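Local coordinates for protein triosephosphate isomerase (Trichomonas vaginalis, PDB 4O4V) that probably interconverts D-glyceraldehyde 3-phosphate and dihydroxyacetone phosphate, a step of glycolysis and gluconeogenesis, as a homodimeric TIM-barrel isomerase, at residues 27-32 and 53-58; 47-51 and 84-88; 59-65 and 87-92; 116-122 and 157-162. All coordinates share one frame; numbering follows the deposited sequence. Where two conformers were deposited one is given.

Contact 1: 27-32 and 53-58; sequences LNGAKV and KLRKDW
The guanidinium of Arg55 meets the 27-32 turn at its edge, where the carbonyl oxygens of Leu27 and Ala30 lie close to its plane, while Trp58 NE1 sits over one face. The indole of Trp58 carries Arg55 CD above its centre, and Val32 CG2 touches the ring edge 3.8 Å from Trp58 CZ2. Arginine suits this place because its planar N-H groups can serve several acceptors at once. Arg55 NH1 donates to Leu27 O at 3.0 Å. Arg55 NH1 also donates, almost straight (171°), to Ala30 O at 2.9 Å. One nitrogen thus holds a carbonyl of the last helical turn and one of the loop after it; Leu27 O also accepts from Ala30 N. NE and NH2 grip Asp57 side-on, one nitrogen to each carboxylate oxygen, fixing the group's rotation. Asn28 adds a two-way amide link: its OD1 accepts from Arg55 N at 2.9 Å, and its ND2 donates to Lys53 O at 3.0 Å. Alongside, Leu27 CB packs 3.9 Å from Trp58 CZ3. The contact joins the end of helix 17-28 to the loop between helix 47-53 and strand 59-62; helix 240-246 adjoins Leu27 and Trp58, and strand 37-41 lies against Leu54 and Trp58.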
loop_
_atom_site.group_PDB
_atom_site.type_symbol
_atom_site.label_atom_id
_atom_site.label_comp_id
_atom_site.label_asym_id
_atom_site.label_seq_id
_atom_site.Cartn_x
_atom_site.Cartn_y
_atom_site.Cartn_z
ATOM N N LEU A 27 -14.526 20.705 -0.080
ATOM C CA LEU A 27 -13.280 21.405 -0.332
ATOM C C LEU A 27 -13.398 22.318 -1.547
ATOM O O LEU A 27 -12.828 23.419 -1.557
ATOM C CB LEU A 27 -12.134 20.416 -0.561
ATOM C CG LEU A 27 -11.796 19.492 0.620
ATOM C CD1 LEU A 27 -10.747 18.482 0.254
ATOM C CD2 LEU A 27 -11.344 20.302 1.831
ATOM N N ASN A 28 -14.099 21.880 -2.589
ATOM C CA ASN A 28 -14.208 22.666 -3.794
ATOM C C ASN A 28 -14.967 23.968 -3.623
ATOM O O ASN A 28 -14.765 24.899 -4.402
ATOM C CB ASN A 28 -14.870 21.818 -4.870
ATOM C CG ASN A 28 -13.935 20.796 -5.443
ATOM O OD1 ASN A 28 -12.741 20.773 -5.142
ATOM N ND2 ASN A 28 -14.459 19.942 -6.281
ATOM N N GLY A 29 -15.815 24.077 -2.636
ATOM C CA GLY A 29 -16.559 25.300 -2.365
ATOM C C GLY A 29 -15.904 26.209 -1.329
ATOM O O GLY A 29 -16.463 27.273 -0.999
ATOM N N ALA A 30 -14.740 25.840 -0.824
ATOM C CA ALA A 30 -14.086 26.598 0.255
ATOM C C ALA A 30 -13.428 27.875 -0.257
ATOM O O ALA A 30 -12.800 27.888 -1.296
ATOM C CB ALA A 30 -13.053 25.727 0.927
ATOM N N LYS A 31 -13.624 28.961 0.472
ATOM C CA LYS A 31 -13.025 30.234 0.127
ATOM C C LYS A 31 -11.679 30.377 0.819
ATOM O O LYS A 31 -11.595 30.530 2.035
ATOM C CB LYS A 31 -13.977 31.365 0.493
ATOM N N VAL A 32 -10.623 30.319 0.022
ATOM C CA VAL A 32 -9.241 30.448 0.513
ATOM C C VAL A 32 -8.863 31.921 0.555
ATOM O O VAL A 32 -9.139 32.678 -0.385
ATOM C CB VAL A 32 -8.281 29.678 -0.416
ATOM C CG1 VAL A 32 -6.820 29.890 -0.009
ATOM C CG2 VAL A 32 -8.633 28.194 -0.438
ATOM N N LYS A 53 -11.646 15.155 -9.635
ATOM C CA LYS A 53 -12.680 16.031 -9.103
ATOM C C LYS A 53 -12.208 17.202 -8.258
ATOM O O LYS A 53 -12.947 18.167 -8.105
ATOM C CB LYS A 53 -13.673 15.216 -8.309
ATOM C CG LYS A 53 -14.417 14.217 -9.159
ATOM C CD LYS A 53 -15.404 13.379 -8.347
ATOM C CE LYS A 53 -16.208 12.413 -9.231
ATOM N NZ LYS A 53 -15.375 11.342 -9.834
ATOM N N LEU A 54 -11.011 17.149 -7.694
ATOM C CA LEU A 54 -10.560 18.217 -6.809
ATOM C C LEU A 54 -10.228 19.478 -7.595
ATOM O O LEU A 54 -9.638 19.419 -8.690
ATOM C CB LEU A 54 -9.315 17.767 -6.031
ATOM C CG LEU A 54 -8.821 18.760 -4.983
ATOM C CD1 LEU A 54 -9.851 18.909 -3.832
ATOM C CD2 LEU A 54 -7.467 18.291 -4.456
ATOM N N ARG A 55 -10.599 20.612 -7.025
ATOM C CA ARG A 55 -10.243 21.920 -7.528
ATOM C C ARG A 55 -8.798 21.966 -8.008
ATOM O O ARG A 55 -7.878 21.547 -7.309
ATOM C CB ARG A 55 -10.514 22.969 -6.446
ATOM C CG ARG A 55 -9.780 22.724 -5.113
ATOM C CD ARG A 55 -10.290 23.584 -4.013
ATOM N NE ARG A 55 -9.942 24.973 -4.254
ATOM C CZ ARG A 55 -10.476 25.989 -3.618
ATOM N NH1 ARG A 55 -11.376 25.786 -2.681
ATOM N NH2 ARG A 55 -10.063 27.218 -3.884
ATOM N N LYS A 56 -8.592 22.514 -9.202
ATOM C CA LYS A 56 -7.303 22.433 -9.874
ATOM C C LYS A 56 -6.268 23.421 -9.358
ATOM O O LYS A 56 -5.096 23.321 -9.743
ATOM C CB LYS A 56 -7.487 22.630 -11.386
ATOM N N ASP A 57 -6.677 24.361 -8.513
ATOM C CA ASP A 57 -5.710 25.218 -7.846
ATOM C C ASP A 57 -5.010 24.544 -6.649
ATOM O O ASP A 57 -4.090 25.121 -6.082
ATOM C CB ASP A 57 -6.337 26.560 -7.431
ATOM C CG ASP A 57 -7.524 26.438 -6.488
ATOM O OD1 ASP A 57 -8.273 25.449 -6.551
ATOM O OD2 ASP A 57 -7.734 27.352 -5.671
ATOM N N TRP A 58 -5.473 23.372 -6.249
ATOM C CA TRP A 58 -4.808 22.539 -5.252
ATOM C C TRP A 58 -4.222 21.337 -5.959
ATOM O O TRP A 58 -4.541 21.063 -7.129
ATOM C CB TRP A 58 -5.812 22.105 -4.211
ATOM C CG TRP A 58 -6.393 23.191 -3.360
ATOM C CD1 TRP A 58 -6.196 24.544 -3.467
ATOM C CD2 TRP A 58 -7.234 23.008 -2.221
ATOM N NE1 TRP A 58 -6.891 25.197 -2.470
ATOM C CE2 TRP A 58 -7.535 24.272 -1.682
ATOM C CE3 TRP A 58 -7.761 21.876 -1.612
ATOM C CZ2 TRP A 58 -8.356 24.423 -0.571
ATOM C CZ3 TRP A 58 -8.564 22.020 -0.513
ATOM C CH2 TRP A 58 -8.860 23.272 0.004
HETATM O O HOH W 1 -10.776 29.871 -2.876
#

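Contact 2: 47-51 and 84-88; sequences LPTLQ and SFGIE
A Schellman motif closing the helix before Gly86 forms one side of this contact, and the first turn of helix 47-53 forms the other, so that Pro48 meets Phe85 and Gln51 meets the turn itself. Gly86 has a positive phi of 90°, a conformation in which a side chain would be jammed against the preceding carbonyl oxygen; glycine also leaves room for the Gln51 amide. Pro48 puts CG over one face of the Phe85 ring in a CH-pi contact, with Pro48 CG 4.2 Å from the Phe85 centroid and 27° off the normal. Proline suits this place near the beginning of a helix, where its missing N-H costs little and its puckered ring presents C-H groups to the pi cloud. Gln51 holds CG anti to the backbone N (chi1 -180°), which brings Gln51 CG to 3.2 Å from Phe85 O; the bend at chi2 then directs the amide to Ile87 and Gly86. Gln51 OE1 lies 3.5 Å from Ile87 CG1, the two chains running antiparallel alongside one another. A water accepts from Gln51 NE2 at 3.2 Å and donates to Gly86 O at 3.1 Å, bridging amide and turn. Deeper in, Ile87 CD1 rests on Leu47 CB at 3.8 Å, both residues buried. On the dimer side, Ile45 of the second subunit packs on Leu47 and Pro48, and its Val17 on Phe85. Leu47 and Gln51 also rest on Val60 of strand 59-62, so the contact sets helix 47-53 beside the loop leading from helix 79-83 into strand 89-92.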
loop_
_atom_site.group_PDB
_atom_site.type_symbol
_atom_site.label_atom_id
_atom_site.label_comp_id
_atom_site.label_asym_id
_atom_site.label_seq_id
_atom_site.Cartn_x
_atom_site.Cartn_y
_atom_site.Cartn_z
ATOM N N LEU A 47 -7.207 8.027 -5.159
ATOM C CA LEU A 47 -6.445 9.041 -5.876
ATOM C C LEU A 47 -7.032 9.379 -7.248
ATOM O O LEU A 47 -7.053 10.547 -7.608
ATOM C CB LEU A 47 -4.973 8.653 -5.998
ATOM C CG LEU A 47 -4.166 8.660 -4.678
ATOM C CD1 LEU A 47 -2.767 8.168 -4.923
ATOM C CD2 LEU A 47 -4.105 10.017 -4.035
ATOM N N PRO A 48 -7.506 8.385 -8.027
ATOM C CA PRO A 48 -8.100 8.775 -9.311
ATOM C C PRO A 48 -9.283 9.730 -9.179
ATOM O O PRO A 48 -9.395 10.687 -9.926
ATOM C CB PRO A 48 -8.455 7.439 -9.960
ATOM C CG PRO A 48 -7.464 6.477 -9.358
ATOM C CD PRO A 48 -7.376 6.920 -7.914
ATOM N N THR A 49 -10.199 9.405 -8.273
ATOM C CA THR A 49 -11.364 10.237 -7.952
ATOM C C THR A 49 -10.902 11.640 -7.636
ATOM O O THR A 49 -11.418 12.633 -8.160
ATOM C CB THR A 49 -12.114 9.705 -6.705
ATOM O OG1 THR A 49 -12.677 8.433 -6.997
ATOM C CG2 THR A 49 -13.245 10.615 -6.307
ATOM N N LEU A 50 -9.933 11.705 -6.741
ATOM C CA LEU A 50 -9.482 12.968 -6.200
ATOM C C LEU A 50 -8.825 13.831 -7.290
ATOM O O LEU A 50 -9.076 15.020 -7.399
ATOM C CB LEU A 50 -8.547 12.719 -5.001
ATOM C CG LEU A 50 -8.023 13.912 -4.201
ATOM C CD1 LEU A 50 -9.129 14.711 -3.590
ATOM C CD2 LEU A 50 -7.075 13.466 -3.144
ATOM N N GLN A 51 -8.006 13.213 -8.127
ATOM C CA GLN A 51 -7.370 13.880 -9.225
ATOM C C GLN A 51 -8.394 14.388 -10.223
ATOM O O GLN A 51 -8.254 15.515 -10.740
ATOM C CB GLN A 51 -6.322 12.979 -9.884
ATOM C CG GLN A 51 -5.597 13.631 -11.067
ATOM C CD GLN A 51 -4.668 14.754 -10.661
ATOM O OE1 GLN A 51 -4.324 14.923 -9.499
ATOM N NE2 GLN A 51 -4.252 15.546 -11.641
ATOM N N SER A 84 1.050 8.685 -13.748
ATOM C CA SER A 84 0.253 8.478 -14.949
ATOM C C SER A 84 -1.142 9.071 -14.815
ATOM O O SER A 84 -1.825 9.261 -15.831
ATOM C CB SER A 84 0.198 6.986 -15.323
ATOM O OG SER A 84 -0.734 6.219 -14.551
ATOM N N PHE A 85 -1.578 9.389 -13.604
ATOM C CA PHE A 85 -2.816 10.128 -13.373
ATOM C C PHE A 85 -2.585 11.635 -13.307
ATOM O O PHE A 85 -3.547 12.379 -13.184
ATOM C CB PHE A 85 -3.503 9.656 -12.084
ATOM C CG PHE A 85 -4.079 8.282 -12.189
ATOM C CD1 PHE A 85 -5.369 8.089 -12.632
ATOM C CD2 PHE A 85 -3.318 7.167 -11.893
ATOM C CE1 PHE A 85 -5.897 6.800 -12.744
ATOM C CE2 PHE A 85 -3.835 5.900 -11.995
ATOM C CZ PHE A 85 -5.118 5.710 -12.423
ATOM N N GLY A 86 -1.337 12.092 -13.399
ATOM C CA GLY A 86 -1.034 13.514 -13.266
ATOM C C GLY A 86 -0.749 13.969 -11.855
ATOM O O GLY A 86 -0.668 15.182 -11.596
ATOM N N ILE A 87 -0.550 13.037 -10.937
ATOM C CA ILE A 87 -0.297 13.334 -9.516
ATOM C C ILE A 87 1.186 13.521 -9.301
ATOM O O ILE A 87 1.979 12.718 -9.775
ATOM C CB ILE A 87 -0.846 12.198 -8.648
ATOM C CG1 ILE A 87 -2.366 12.107 -8.818
ATOM C CG2 ILE A 87 -0.445 12.397 -7.193
ATOM C CD1 ILE A 87 -2.965 10.836 -8.304
ATOM N N GLU A 88 1.559 14.581 -8.592
ATOM C CA GLU A 88 2.934 15.031 -8.494
ATOM C C GLU A 88 3.581 14.929 -7.119
ATOM O O GLU A 88 4.766 15.251 -7.003
ATOM C CB GLU A 88 3.018 16.542 -8.929
ATOM C CG GLU A 88 2.087 17.014 -10.109
ATOM C CD GLU A 88 1.940 18.557 -10.222
ATOM O OE1 GLU A 88 2.717 19.299 -9.562
ATOM O OE2 GLU A 88 1.028 19.009 -10.973
HETATM O O HOH W 2 -2.101 17.898 -11.284
#

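Contact 3: 59-65 and 87-92; sequences KVSAENV and IEWTIL
Lys59 bends at chi2 (-68°) while Glu88 runs extended beyond CG, and the two chains come together so that Lys59 NZ reaches Glu88 OE2 at 2.7 Å in a salt bridge. NZ meets OE2 on the syn side, out of the carboxylate plane; long chains suit this place because Lys59 is exposed and Glu88 partly so, and their charged ends can meet at the surface. Thr90 holds OG1 anti to its backbone N (chi1 -170°), which lays Thr90 OG1 against Val65 CG1 at 3.5 Å and lets it donate to Ile91 O. A β-branched threonine thus fits the strand while satisfying its own buried hydroxyl. Between the backbones, Ala62 N donates to Trp89 O at 2.9 Å and Ile91 N to Ala62 O at 3.0 Å. Ser61 OG gives Ala62 O a second donor, so this carbonyl is held twice. The small Ser61 permits close approach: Ser61 CB lies 3.5 Å from Trp89 CB. Nearer the strand entrances a water links Val60 O to Glu88 N, and Val60 CG1 packs on Ile87 CD1 at 4.1 Å. Beyond the strand, Glu63 OE1 is bonded to Gly75 N of the second subunit and Asn64 OD1 to Lys111 NZ. Neighbouring parallel strands, twisted by 39° and connected through helix 79-83, make this a beta-alpha-beta unit of the TIM barrel.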
loop_
_atom_site.group_PDB
_atom_site.type_symbol
_atom_site.label_atom_id
_atom_site.label_comp_id
_atom_site.label_asym_id
_atom_site.label_seq_id
_atom_site.Cartn_x
_atom_site.Cartn_y
_atom_site.Cartn_z
ATOM N N LYS A 59 -3.367 20.598 -5.283
ATOM C CA LYS A 59 -2.757 19.397 -5.858
ATOM C C LYS A 59 -3.007 18.178 -4.998
ATOM O O LYS A 59 -3.162 18.267 -3.777
ATOM C CB LYS A 59 -1.253 19.608 -6.045
ATOM C CG LYS A 59 -0.895 20.631 -7.108
ATOM C CD LYS A 59 -1.235 20.177 -8.482
ATOM C CE LYS A 59 -0.716 21.193 -9.512
ATOM N NZ LYS A 59 -1.046 20.805 -10.901
ATOM N N VAL A 60 -3.036 17.029 -5.645
ATOM C CA VAL A 60 -3.226 15.735 -5.006
ATOM C C VAL A 60 -1.881 15.119 -4.643
ATOM O O VAL A 60 -0.880 15.282 -5.356
ATOM C CB VAL A 60 -4.020 14.840 -5.981
ATOM C CG1 VAL A 60 -4.224 13.450 -5.425
ATOM C CG2 VAL A 60 -5.379 15.437 -6.264
ATOM N N SER A 61 -1.859 14.358 -3.553
ATOM C CA SER A 61 -0.687 13.626 -3.111
ATOM C C SER A 61 -1.012 12.196 -2.743
ATOM O O SER A 61 -2.061 11.894 -2.176
ATOM C CB SER A 61 -0.122 14.306 -1.852
ATOM O OG SER A 61 1.065 13.704 -1.375
ATOM N N ALA A 62 -0.078 11.301 -3.058
ATOM C CA ALA A 62 -0.088 9.986 -2.437
ATOM C C ALA A 62 0.376 10.040 -1.001
ATOM O O ALA A 62 0.971 11.032 -0.547
ATOM C CB ALA A 62 0.799 9.032 -3.227
ATOM N N GLU A 63 0.136 8.973 -0.257
ATOM C CA GLU A 63 0.513 8.866 1.150
ATOM C C GLU A 63 1.786 8.044 1.370
ATOM O O GLU A 63 2.289 7.950 2.494
ATOM C CB GLU A 63 -0.617 8.274 1.994
ATOM C CG GLU A 63 -1.829 9.220 2.127
ATOM C CD GLU A 63 -2.940 8.649 2.983
ATOM O OE1 GLU A 63 -2.704 7.727 3.776
ATOM O OE2 GLU A 63 -4.106 9.157 2.852
ATOM N N ASN A 64 2.288 7.452 0.295
ATOM C CA ASN A 64 3.467 6.587 0.290
ATOM C C ASN A 64 3.748 6.221 -1.165
ATOM O O ASN A 64 2.842 6.304 -1.998
ATOM C CB ASN A 64 3.206 5.310 1.101
ATOM C CG ASN A 64 4.411 4.421 1.213
ATOM O OD1 ASN A 64 5.513 4.896 1.396
ATOM N ND2 ASN A 64 4.186 3.109 1.095
ATOM N N VAL A 65 4.953 5.738 -1.442
ATOM C CA VAL A 65 5.298 5.107 -2.725
ATOM C C VAL A 65 6.358 4.065 -2.443
ATOM O O VAL A 65 7.030 4.097 -1.404
ATOM C CB VAL A 65 5.852 6.107 -3.771
ATOM C CG1 VAL A 65 4.885 7.189 -4.097
ATOM C CG2 VAL A 65 7.161 6.722 -3.342
ATOM N N ILE A 87 -0.550 13.037 -10.937
ATOM C CA ILE A 87 -0.297 13.334 -9.516
ATOM C C ILE A 87 1.186 13.521 -9.301
ATOM O O ILE A 87 1.979 12.718 -9.775
ATOM C CB ILE A 87 -0.846 12.198 -8.648
ATOM C CG1 ILE A 87 -2.366 12.107 -8.818
ATOM C CG2 ILE A 87 -0.445 12.397 -7.193
ATOM C CD1 ILE A 87 -2.965 10.836 -8.304
ATOM N N GLU A 88 1.559 14.581 -8.592
ATOM C CA GLU A 88 2.934 15.031 -8.494
ATOM C C GLU A 88 3.581 14.929 -7.119
ATOM O O GLU A 88 4.766 15.251 -7.003
ATOM C CB GLU A 88 3.018 16.542 -8.929
ATOM C CG GLU A 88 2.087 17.014 -10.109
ATOM C CD GLU A 88 1.940 18.557 -10.222
ATOM O OE1 GLU A 88 2.717 19.299 -9.562
ATOM O OE2 GLU A 88 1.028 19.009 -10.973
ATOM N N TRP A 89 2.816 14.604 -6.081
ATOM C CA TRP A 89 3.265 14.652 -4.691
ATOM C C TRP A 89 3.131 13.289 -4.048
ATOM O O TRP A 89 2.231 12.516 -4.344
ATOM C CB TRP A 89 2.395 15.612 -3.890
ATOM C CG TRP A 89 2.710 17.072 -4.051
ATOM C CD1 TRP A 89 2.094 17.943 -4.901
ATOM C CD2 TRP A 89 3.702 17.826 -3.350
ATOM N NE1 TRP A 89 2.633 19.192 -4.756
ATOM C CE2 TRP A 89 3.635 19.142 -3.828
ATOM C CE3 TRP A 89 4.649 17.510 -2.371
ATOM C CZ2 TRP A 89 4.478 20.145 -3.371
ATOM C CZ3 TRP A 89 5.498 18.501 -1.913
ATOM C CH2 TRP A 89 5.395 19.807 -2.402
ATOM N N THR A 90 4.010 13.047 -3.072
ATOM C CA THR A 90 3.815 11.975 -2.098
ATOM C C THR A 90 4.331 12.388 -0.734
ATOM O O THR A 90 5.325 13.120 -0.617
ATOM C CB THR A 90 4.486 10.642 -2.521
ATOM O OG1 THR A 90 4.055 9.581 -1.649
ATOM C CG2 THR A 90 5.981 10.729 -2.577
ATOM N N ILE A 91 3.682 11.879 0.303
ATOM C CA ILE A 91 4.246 11.840 1.661
ATOM C C ILE A 91 5.223 10.691 1.757
ATOM O O ILE A 91 4.986 9.634 1.159
ATOM C CB ILE A 91 3.121 11.694 2.711
ATOM C CG1 ILE A 91 2.108 12.843 2.590
ATOM C CG2 ILE A 91 3.660 11.612 4.140
ATOM C CD1 ILE A 91 0.864 12.671 3.440
ATOM N N LEU A 92 6.304 10.877 2.517
ATOM C CA LEU A 92 7.250 9.809 2.845
ATOM C C LEU A 92 7.603 9.863 4.305
ATOM O O LEU A 92 7.778 10.946 4.866
ATOM C CB LEU A 92 8.554 9.961 2.028
ATOM C CG LEU A 92 8.451 9.737 0.525
ATOM C CD1 LEU A 92 9.804 9.984 -0.117
ATOM C CD2 LEU A 92 7.965 8.344 0.238
HETATM O O HOH W 3 -0.335 16.486 -7.718
#

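Contact 4: 116-122 and 157-162; sequences LENGMKI and KWDDVV
Unusually, the ammonium group of Lys157 reaches across to the end of a helix: its NZ makes a weak hydrogen bond of 3.0 Å to Leu116 O, and a water joins it to Glu117 O. The last carbonyls probably give the helix end a partial negative character, which would suit a lysine. The chain gets there by bending at chi2 (-67°), which lays Lys157 CE 3.1 Å from Leu116 O. Gly119, with its positive phi, is the C-prime residue of the Schellman motif that closes the helix. Asp160 CB lies 3.8 Å from Leu116 CD2; Asp160 OD1 sits beside Lys121 CE, while OD2 contacts a water that accepts from Lys157 NZ. Lys121 NZ and Asp160 OD1 are 4.4 Å apart, too far for a salt bridge, and another water hydrogen-bonded to both spans them. Beyond this point the chains pair as parallel strands: Ile122 N donates to Asp160 O at 3.0 Å and Val162 N to Ile122 O at 2.9 Å. Branched Leu116 and Val161 meet between helix and sheet, CD1 to CG2 at 4.0 Å. The contact thus joins the end of helix 105-117 and the start of strand 121-126 to strand 161-165, with strand 89-92 beside Lys121 and Ile122.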
loop_
_atom_site.group_PDB
_atom_site.type_symbol
_atom_site.label_atom_id
_atom_site.label_comp_id
_atom_site.label_asym_id
_atom_site.label_seq_id
_atom_site.Cartn_x
_atom_site.Cartn_y
_atom_site.Cartn_z
ATOM N N LEU A 116 12.140 11.765 -6.251
ATOM C CA LEU A 116 12.647 13.048 -6.765
ATOM C C LEU A 116 13.263 12.885 -8.140
ATOM O O LEU A 116 13.015 13.719 -9.035
ATOM C CB LEU A 116 13.634 13.665 -5.788
ATOM C CG LEU A 116 12.996 14.176 -4.501
ATOM C CD1 LEU A 116 14.043 14.392 -3.447
ATOM C CD2 LEU A 116 12.163 15.431 -4.732
ATOM N N GLU A 117 14.043 11.824 -8.357
ATOM C CA GLU A 117 14.690 11.691 -9.650
ATOM C C GLU A 117 13.686 11.362 -10.733
ATOM O O GLU A 117 13.987 11.547 -11.923
ATOM C CB GLU A 117 15.895 10.739 -9.576
ATOM C CG GLU A 117 15.545 9.345 -9.514
ATOM C CD GLU A 117 16.685 8.434 -9.029
ATOM O OE1 GLU A 117 17.800 8.902 -8.709
ATOM O OE2 GLU A 117 16.432 7.222 -8.949
ATOM N N ASN A 118 12.483 10.932 -10.369
ATOM C CA ASN A 118 11.407 10.642 -11.318
ATOM C C ASN A 118 10.329 11.723 -11.359
ATOM O O ASN A 118 9.227 11.489 -11.834
ATOM C CB ASN A 118 10.799 9.265 -11.024
ATOM C CG ASN A 118 11.682 8.144 -11.492
ATOM O OD1 ASN A 118 11.562 7.715 -12.650
ATOM N ND2 ASN A 118 12.599 7.684 -10.664
ATOM N N GLY A 119 10.655 12.905 -10.858
ATOM C CA GLY A 119 9.821 14.081 -11.043
ATOM C C GLY A 119 8.697 14.302 -10.045
ATOM O O GLY A 119 7.813 15.105 -10.313
ATOM N N MET A 120 8.713 13.586 -8.920
ATOM C CA MET A 120 7.825 13.837 -7.797
ATOM C C MET A 120 8.348 14.947 -6.940
ATOM O O MET A 120 9.531 15.283 -6.923
ATOM C CB MET A 120 7.717 12.622 -6.907
ATOM C CG MET A 120 7.195 11.429 -7.623
ATOM S SD MET A 120 5.499 11.590 -8.194
ATOM C CE MET A 120 4.527 11.666 -6.696
ATOM N N LYS A 121 7.424 15.469 -6.166
ATOM C CA LYS A 121 7.717 16.293 -5.014
ATOM C C LYS A 121 7.356 15.526 -3.763
ATOM O O LYS A 121 6.428 14.702 -3.798
ATOM C CB LYS A 121 6.905 17.584 -5.083
ATOM C CG LYS A 121 7.164 18.403 -6.343
ATOM C CD LYS A 121 6.278 19.648 -6.397
ATOM C CE LYS A 121 6.552 20.502 -7.645
ATOM N NZ LYS A 121 5.897 21.821 -7.503
ATOM N N ILE A 122 8.073 15.766 -2.661
ATOM C CA ILE A 122 7.915 14.971 -1.473
ATOM C C ILE A 122 7.654 15.796 -0.237
ATOM O O ILE A 122 8.208 16.906 -0.087
ATOM C CB ILE A 122 9.123 14.025 -1.220
ATOM C CG1 ILE A 122 10.413 14.760 -0.862
ATOM C CG2 ILE A 122 9.341 13.108 -2.424
ATOM C CD1 ILE A 122 11.599 13.848 -0.504
ATOM N N LYS A 157 17.229 19.334 -6.682
ATOM C CA LYS A 157 15.876 18.924 -6.335
ATOM C C LYS A 157 15.344 19.492 -5.028
ATOM O O LYS A 157 14.229 19.142 -4.635
ATOM C CB LYS A 157 15.801 17.393 -6.303
ATOM C CG LYS A 157 15.876 16.724 -7.651
ATOM C CD LYS A 157 14.663 17.025 -8.474
ATOM C CE LYS A 157 14.653 16.233 -9.757
ATOM N NZ LYS A 157 13.335 16.351 -10.420
ATOM N N TRP A 158 16.069 20.411 -4.378
ATOM C CA TRP A 158 15.568 20.916 -3.101
ATOM C C TRP A 158 14.300 21.760 -3.223
ATOM O O TRP A 158 13.559 21.891 -2.260
ATOM C CB TRP A 158 16.645 21.677 -2.335
ATOM C CG TRP A 158 17.617 20.761 -1.621
ATOM C CD1 TRP A 158 18.870 20.387 -2.059
ATOM C CD2 TRP A 158 17.425 20.146 -0.360
ATOM N NE1 TRP A 158 19.444 19.551 -1.121
ATOM C CE2 TRP A 158 18.586 19.397 -0.073
ATOM C CE3 TRP A 158 16.388 20.159 0.565
ATOM C CZ2 TRP A 158 18.726 18.673 1.094
ATOM C CZ3 TRP A 158 16.526 19.447 1.715
ATOM C CH2 TRP A 158 17.710 18.718 1.984
ATOM N N ASP A 159 14.035 22.313 -4.395
ATOM C CA ASP A 159 12.786 23.016 -4.660
ATOM C C ASP A 159 11.578 22.108 -4.535
ATOM O O ASP A 159 10.476 22.604 -4.342
ATOM C CB ASP A 159 12.754 23.644 -6.077
ATOM C CG ASP A 159 13.694 24.805 -6.256
ATOM O OD1 ASP A 159 14.024 25.503 -5.288
ATOM O OD2 ASP A 159 14.072 25.041 -7.420
ATOM N N ASP A 160 11.791 20.795 -4.595
ATOM C CA ASP A 160 10.732 19.787 -4.593
ATOM C C ASP A 160 10.643 19.012 -3.285
ATOM O O ASP A 160 9.982 17.978 -3.237
ATOM C CB ASP A 160 10.976 18.867 -5.780
ATOM C CG ASP A 160 10.696 19.540 -7.110
ATOM O OD1 ASP A 160 10.134 20.650 -7.163
ATOM O OD2 ASP A 160 11.049 18.923 -8.124
ATOM N N VAL A 161 11.255 19.534 -2.228
ATOM C CA VAL A 161 11.251 18.936 -0.912
ATOM C C VAL A 161 10.566 19.839 0.095
ATOM O O VAL A 161 10.901 21.019 0.195
ATOM C CB VAL A 161 12.690 18.649 -0.430
ATOM C CG1 VAL A 161 12.743 18.109 0.993
ATOM C CG2 VAL A 161 13.383 17.692 -1.374
ATOM N N VAL A 162 9.637 19.272 0.856
ATOM C CA VAL A 162 9.045 19.885 2.036
ATOM C C VAL A 162 9.307 18.930 3.195
ATOM O O VAL A 162 9.243 17.709 2.987
ATOM C CB VAL A 162 7.527 20.094 1.811
ATOM C CG1 VAL A 162 6.807 20.534 3.065
ATOM C CG2 VAL A 162 7.291 21.084 0.668
HETATM O O HOH W 4 13.208 14.552 -12.652
HETATM O O HOH W 5 11.062 16.284 -8.726
HETATM O O HOH W 6 8.492 22.965 -6.708
#

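Overall arrangement
Contacts 3 and 4 lie in the strand wall of a single TIM barrel, contacts 1 and 2 in the helices and loops around it. Contacts 1 and 2 interlock along the chain, their segments alternating, with centres about 15 Å apart; contact 3 shares Ile87 and Glu88 with contact 2, centres about 9 Å apart. Contact 4 opens later in the chain. Strands 59-62, 89-92, 121-126 and 161-165 stand side by side in the parallel sheet, so contacts 3 and 4, centres about 11 Å apart, are alternate pairings, linked by the 89-92/121-126 pairing between them, where Thr90 N approaches Lys121 O at 3.0 Å. Contacts 2 and 3 also meet the second subunit, so this side of the barrel borders the dimer interface.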